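Local structure of DUF416 domain-containing protein (Shewanella baltica, 2Q9R) at residues A[125-130]-A[193-198]; A[79-84]-A[94-99]. The protein is of unknown function, a two-chain, all-helical member of the DUF416 family that binds benzoic acid in this crystal. All blocks are in the same frame, centred on the assembly; numbering follows the deposited sequence.

How the contacts relate
Contact 2 comes first along the chain and is complete before contact 1 begins; their centres lie 14 Å apart in one helical fold without strands. In contact 2, loop 79-84 folds back on helix 92-111. In contact 1, the loop after helix 177-190 reaches helix 120-136. Helix 92-111 ties the two together: Asp-97 OD2 lies 2.6 Å from Thr-127 OG1, probably a hydrogen bond, and Pro-94 packs on both Thr-127 and Ile-195. Pro-94, Ile-195 and Ile-197 also belong to the benzoic acid pocket, so two parts of the chain about a hundred residues apart, helix 92-111 and the loop after helix 177-190, meet at its wall.

Contact 1: residues A[125-130]-A[193-198]; sequences SSTVAN and SNIGIS. With BEZ (benzoic acid), chain E.
Val-128 and Thr-127, on helix 120-136, face Asn-194 and Ile-195 in a type I beta turn that runs from Ser-193 to Gly-196. The tight part is around Val-128. Its CG2 presses on the carbonyl of Asn-194, 3.1 Å from O, a short approach for a methyl group, while CG2 of Ile-195 comes to 3.7 Å from CA of Val-128. Val-154, Met-155 and Glu-158 of helix 153-170 close in on the same valine.

The Thr-127 side is the hydrated one, though buried too. The threonine and Asn-194 side chains cross at about a right angle, with ND2 of Asn-194 3.6 Å from CB of Thr-127. Beside this touch a single water donates to Thr-127 OG1 (2.7 Å) and accepts from Asn-194 ND2 (3.0 Å). Both polar ends have further partners: OG1 bonds to Asp-97 and to Leu-123 O, while the amide of Asn-194 bonds through OD1 to Asn-34 and through ND2 to Ser-124 O.

The turn is held from within by Ser-193 OG, which takes N-H groups from both Ile-195 and Ile-197; the first of these makes an ST turn. Past the turn lies benzoic acid, which the two isoleucines touch through carbon alone and which is hydrogen-bonded to His-152 and Ser-136 of the second subunit. CD1 of Ile-195, anti to its CA (chi2 158°), reaches to 3.8 Å from ring atom C6 of the benzoic acid.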
loop_
_atom_site.group_PDB
_atom_site.type_symbol
_atom_site.label_atom_id
_atom_site.label_comp_id
_atom_site.label_asym_id
_atom_site.label_seq_id
_atom_site.Cartn_x
_atom_site.Cartn_y
_atom_site.Cartn_z
ATOM N N SER A 125 5.919 5.335 12.096
ATOM C CA SER A 125 4.796 5.952 11.472
ATOM C C SER A 125 5.199 7.101 10.542
ATOM O O SER A 125 4.556 7.328 9.504
ATOM C CB SER A 125 3.706 6.337 12.484
ATOM O OG SER A 125 4.214 7.195 13.459
ATOM N N SER A 126 6.243 7.829 10.884
ATOM C CA SER A 126 6.676 8.910 10.000
ATOM C C SER A 126 7.181 8.408 8.663
ATOM O O SER A 126 6.998 9.066 7.646
ATOM C CB SER A 126 7.783 9.710 10.667
ATOM O OG SER A 126 7.288 10.203 11.894
ATOM N N THR A 127 7.864 7.265 8.670
ATOM C CA THR A 127 8.326 6.677 7.430
ATOM C C THR A 127 7.144 6.488 6.488
ATOM O O THR A 127 7.195 6.815 5.286
ATOM C CB THR A 127 9.088 5.328 7.674
ATOM O OG1 THR A 127 10.216 5.594 8.506
ATOM C CG2 THR A 127 9.582 4.750 6.388
ATOM N N VAL A 128 6.058 5.997 7.049
ATOM C CA VAL A 128 4.825 5.765 6.244
ATOM C C VAL A 128 4.177 7.083 5.762
ATOM O O VAL A 128 3.807 7.215 4.591
ATOM C CB VAL A 128 3.813 4.944 7.015
ATOM C CG1 VAL A 128 2.552 4.704 6.112
ATOM C CG2 VAL A 128 4.462 3.639 7.445
ATOM N N ALA A 129 4.055 8.067 6.645
ATOM C CA ALA A 129 3.519 9.368 6.207
ATOM C C ALA A 129 4.389 10.005 5.126
ATOM O O ALA A 129 3.862 10.617 4.214
ATOM C CB ALA A 129 3.375 10.297 7.375
ATOM N N ASN A 130 5.713 9.877 5.235
ATOM C CA ASN A 130 6.635 10.547 4.314
ATOM C C ASN A 130 6.541 9.929 2.938
ATOM O O ASN A 130 6.569 10.637 1.928
ATOM C CB ASN A 130 8.086 10.461 4.788
ATOM C CG ASN A 130 8.374 11.339 5.961
ATOM O OD1 ASN A 130 7.651 12.302 6.245
ATOM N ND2 ASN A 130 9.429 11.006 6.677
ATOM N N SER A 193 7.182 -4.739 4.932
ATOM C CA SER A 193 7.638 -3.589 5.728
ATOM C C SER A 193 6.481 -2.671 6.034
ATOM O O SER A 193 5.391 -2.841 5.509
ATOM C CB SER A 193 8.718 -2.784 5.003
ATOM O OG SER A 193 8.195 -1.859 4.039
ATOM N N ASN A 194 6.762 -1.635 6.801
ATOM C CA ASN A 194 5.759 -0.604 7.138
ATOM C C ASN A 194 5.317 0.186 5.978
ATOM O O ASN A 194 4.289 0.853 6.066
ATOM C CB ASN A 194 6.303 0.344 8.229
ATOM C CG ASN A 194 7.662 0.901 7.905
ATOM O OD1 ASN A 194 8.412 0.306 7.114
ATOM N ND2 ASN A 194 8.040 1.972 8.572
ATOM N N ILE A 195 6.059 0.112 4.872
ATOM C CA ILE A 195 5.629 0.769 3.632
ATOM C C ILE A 195 5.359 -0.237 2.495
ATOM O O ILE A 195 5.337 0.129 1.294
ATOM C CB ILE A 195 6.529 1.949 3.205
ATOM C CG1 ILE A 195 8.000 1.554 3.050
ATOM C CG2 ILE A 195 6.400 3.116 4.160
ATOM C CD1 ILE A 195 8.744 2.550 2.113
ATOM N N GLY A 196 5.146 -1.492 2.880
ATOM C CA GLY A 196 4.662 -2.521 1.974
ATOM C C GLY A 196 5.718 -3.250 1.151
ATOM O O GLY A 196 5.412 -3.927 0.188
ATOM N N ILE A 197 6.971 -3.102 1.531
ATOM C CA ILE A 197 8.076 -3.737 0.821
ATOM C C ILE A 197 8.305 -5.166 1.263
ATOM O O ILE A 197 8.398 -5.501 2.475
ATOM C CB ILE A 197 9.389 -2.920 0.985
ATOM C CG1 ILE A 197 9.168 -1.500 0.430
ATOM C CG2 ILE A 197 10.521 -3.667 0.301
ATOM C CD1 ILE A 197 8.751 -1.487 -1.060
ATOM N N SER A 198 8.442 -6.016 0.255
ATOM C CA SER A 198 8.821 -7.408 0.478
ATOM C C SER A 198 10.019 -7.738 -0.446
ATOM O O SER A 198 10.021 -7.392 -1.632
ATOM C CB SER A 198 7.585 -8.270 0.176
ATOM O OG SER A 198 7.871 -9.617 0.378
HETATM C C BEZ E . 10.609 2.658 -3.150
HETATM O O1 BEZ E . 9.377 2.342 -3.199
HETATM O O2 BEZ E . 11.128 3.506 -3.938
HETATM C C1 BEZ E . 11.487 1.997 -2.143
HETATM C C2 BEZ E . 12.814 1.640 -2.483
HETATM C C3 BEZ E . 13.602 1.017 -1.517
HETATM C C4 BEZ E . 13.090 0.770 -0.247
HETATM C C5 BEZ E . 11.778 1.126 0.074
HETATM C C6 BEZ E . 10.962 1.759 -0.879
HETATM O O HOH W 1 10.701 3.087 9.227
#

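Contact 2: residues A[79-84]-A[94-99]; sequences DNTPEP and PAMDAV
Thr-81 fits its side chain between two projections of helix 92-111, Met-96 and Val-99, which sit one turn apart. Its CG2 fills the notch, 3.8 Å from Val-99 CG1 and 4.0 Å from Met-96 CG, and OG1 of Thr-81 lies 3.4 Å from Val-99 CG2. That hydroxyl also hydrogen-bonds Leu-77 O, back in helix 70-79, which fixes the rotation of the threonine. An alanine at Thr-81 would probably open a gap between Met-96 and Val-99 and deprive Leu-77 O of its side-chain partner.

Pro-82 is the next bump, a broader and looser one. Its CD stands 4.3 Å from Val-99 CG1, and the ring is otherwise bedded among Phe-38, Phe-44 and Phe-87.

Met-96, modelled as selenomethionine, answers with a long arm. CG is anti to the backbone N (chi1 -176°) and chi2 is also extended, which carries SE out past the carbonyl of Pro-82. The chain then bends at chi3, and the Met-96 side chain crosses that of Pro-84 at about a right angle, with CE 3.6 Å from CD of the proline. The approach of CE to CG of Pro-84 is tighter still, at 3.4 Å, and with chi3 close to eclipsed the exact place of that methyl is doubtful.

Thr-81 thus lies by Val-99 and Pro-84 by Met-96, the loop running antiparallel to the helix. This is a helix-loop-helix connection of an all-alpha fold, in which a proline-containing linker leaves helix 70-79 and lies back along the helix that follows.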
loop_
_atom_site.group_PDB
_atom_site.type_symbol
_atom_site.label_atom_id
_atom_site.label_comp_id
_atom_site.label_asym_id
_atom_site.label_seq_id
_atom_site.Cartn_x
_atom_site.Cartn_y
_atom_site.Cartn_z
ATOM N N ASP A 79 28.328 3.170 9.708
ATOM C CA ASP A 79 29.064 2.962 8.454
ATOM C C ASP A 79 28.147 2.539 7.325
ATOM O O ASP A 79 28.410 2.812 6.164
ATOM C CB ASP A 79 30.170 1.905 8.631
ATOM C CG ASP A 79 31.320 2.384 9.536
ATOM O OD1 ASP A 79 31.463 3.610 9.741
ATOM O OD2 ASP A 79 32.067 1.526 10.055
ATOM N N ASN A 80 27.064 1.868 7.671
ATOM C CA ASN A 80 26.085 1.417 6.688
ATOM C C ASN A 80 24.816 2.279 6.561
ATOM O O ASN A 80 23.790 1.828 6.014
ATOM C CB ASN A 80 25.708 -0.031 7.024
ATOM C CG ASN A 80 26.794 -0.993 6.647
ATOM O OD1 ASN A 80 26.865 -1.418 5.511
ATOM N ND2 ASN A 80 27.677 -1.302 7.593
ATOM N N THR A 81 24.876 3.494 7.088
ATOM C CA THR A 81 23.747 4.398 7.016
ATOM C C THR A 81 24.016 5.308 5.815
ATOM O O THR A 81 25.035 6.003 5.784
ATOM C CB THR A 81 23.601 5.221 8.271
ATOM O OG1 THR A 81 23.488 4.351 9.409
ATOM C CG2 THR A 81 22.322 6.143 8.172
ATOM N N PRO A 82 23.126 5.284 4.814
ATOM C CA PRO A 82 23.395 6.124 3.649
ATOM C C PRO A 82 23.092 7.639 3.861
ATOM O O PRO A 82 22.357 8.049 4.794
ATOM C CB PRO A 82 22.478 5.525 2.574
ATOM C CG PRO A 82 21.292 5.031 3.358
ATOM C CD PRO A 82 21.868 4.530 4.675
ATOM N N GLU A 83 23.688 8.433 2.980
ATOM C CA GLU A 83 23.497 9.869 2.935
ATOM C C GLU A 83 22.551 10.180 1.817
ATOM O O GLU A 83 22.839 9.838 0.682
ATOM C CB GLU A 83 24.805 10.576 2.630
ATOM C CG GLU A 83 25.803 10.589 3.774
ATOM C CD GLU A 83 25.389 11.488 4.938
ATOM O OE1 GLU A 83 24.444 12.306 4.810
ATOM O OE2 GLU A 83 26.019 11.353 6.005
ATOM N N PRO A 84 21.443 10.872 2.114
ATOM C CA PRO A 84 20.500 11.205 1.051
ATOM C C PRO A 84 21.080 12.046 -0.071
ATOM O O PRO A 84 20.647 11.910 -1.205
ATOM C CB PRO A 84 19.361 11.928 1.773
ATOM C CG PRO A 84 19.766 12.117 3.166
ATOM C CD PRO A 84 21.002 11.327 3.439
ATOM N N PRO A 94 13.511 5.580 3.451
ATOM C CA PRO A 94 13.183 4.459 4.338
ATOM C C PRO A 94 14.370 3.583 4.786
ATOM O O PRO A 94 14.349 3.052 5.911
ATOM C CB PRO A 94 12.135 3.642 3.544
ATOM C CG PRO A 94 12.069 4.223 2.177
ATOM C CD PRO A 94 12.788 5.543 2.171
ATOM N N ALA A 95 15.373 3.409 3.926
ATOM C CA ALA A 95 16.581 2.653 4.286
ATOM C C ALA A 95 17.294 3.312 5.461
ATOM O O ALA A 95 17.626 2.641 6.435
ATOM C CB ALA A 95 17.530 2.511 3.087
HETATM N N MSE A 96 17.519 4.625 5.359
HETATM C CA MSE A 96 18.103 5.389 6.438
HETATM C C MSE A 96 17.336 5.247 7.753
HETATM O O MSE A 96 17.943 5.096 8.820
HETATM C CB MSE A 96 18.184 6.865 6.037
HETATM C CG MSE A 96 18.869 7.730 7.038
HETATM SE SE MSE A 96 18.859 9.556 6.489
HETATM C CE MSE A 96 18.207 9.404 4.505
ATOM N N ASP A 97 16.007 5.314 7.652
ATOM C CA ASP A 97 15.117 5.258 8.802
ATOM C C ASP A 97 15.229 3.891 9.486
ATOM O O ASP A 97 15.235 3.815 10.692
ATOM C CB ASP A 97 13.648 5.465 8.377
ATOM C CG ASP A 97 13.303 6.894 7.922
ATOM O OD1 ASP A 97 14.109 7.842 8.038
ATOM O OD2 ASP A 97 12.136 7.075 7.490
ATOM N N ALA A 98 15.345 2.837 8.681
ATOM C CA ALA A 98 15.487 1.456 9.164
ATOM C C ALA A 98 16.746 1.277 9.984
ATOM O O ALA A 98 16.695 0.751 11.088
ATOM C CB ALA A 98 15.506 0.466 8.023
ATOM N N VAL A 99 17.874 1.716 9.437
ATOM C CA VAL A 99 19.160 1.559 10.169
ATOM C C VAL A 99 19.183 2.525 11.363
ATOM O O VAL A 99 19.602 2.140 12.491
ATOM C CB VAL A 99 20.419 1.617 9.188
ATOM C CG1 VAL A 99 20.424 2.871 8.347
ATOM C CG2 VAL A 99 21.746 1.459 9.948
#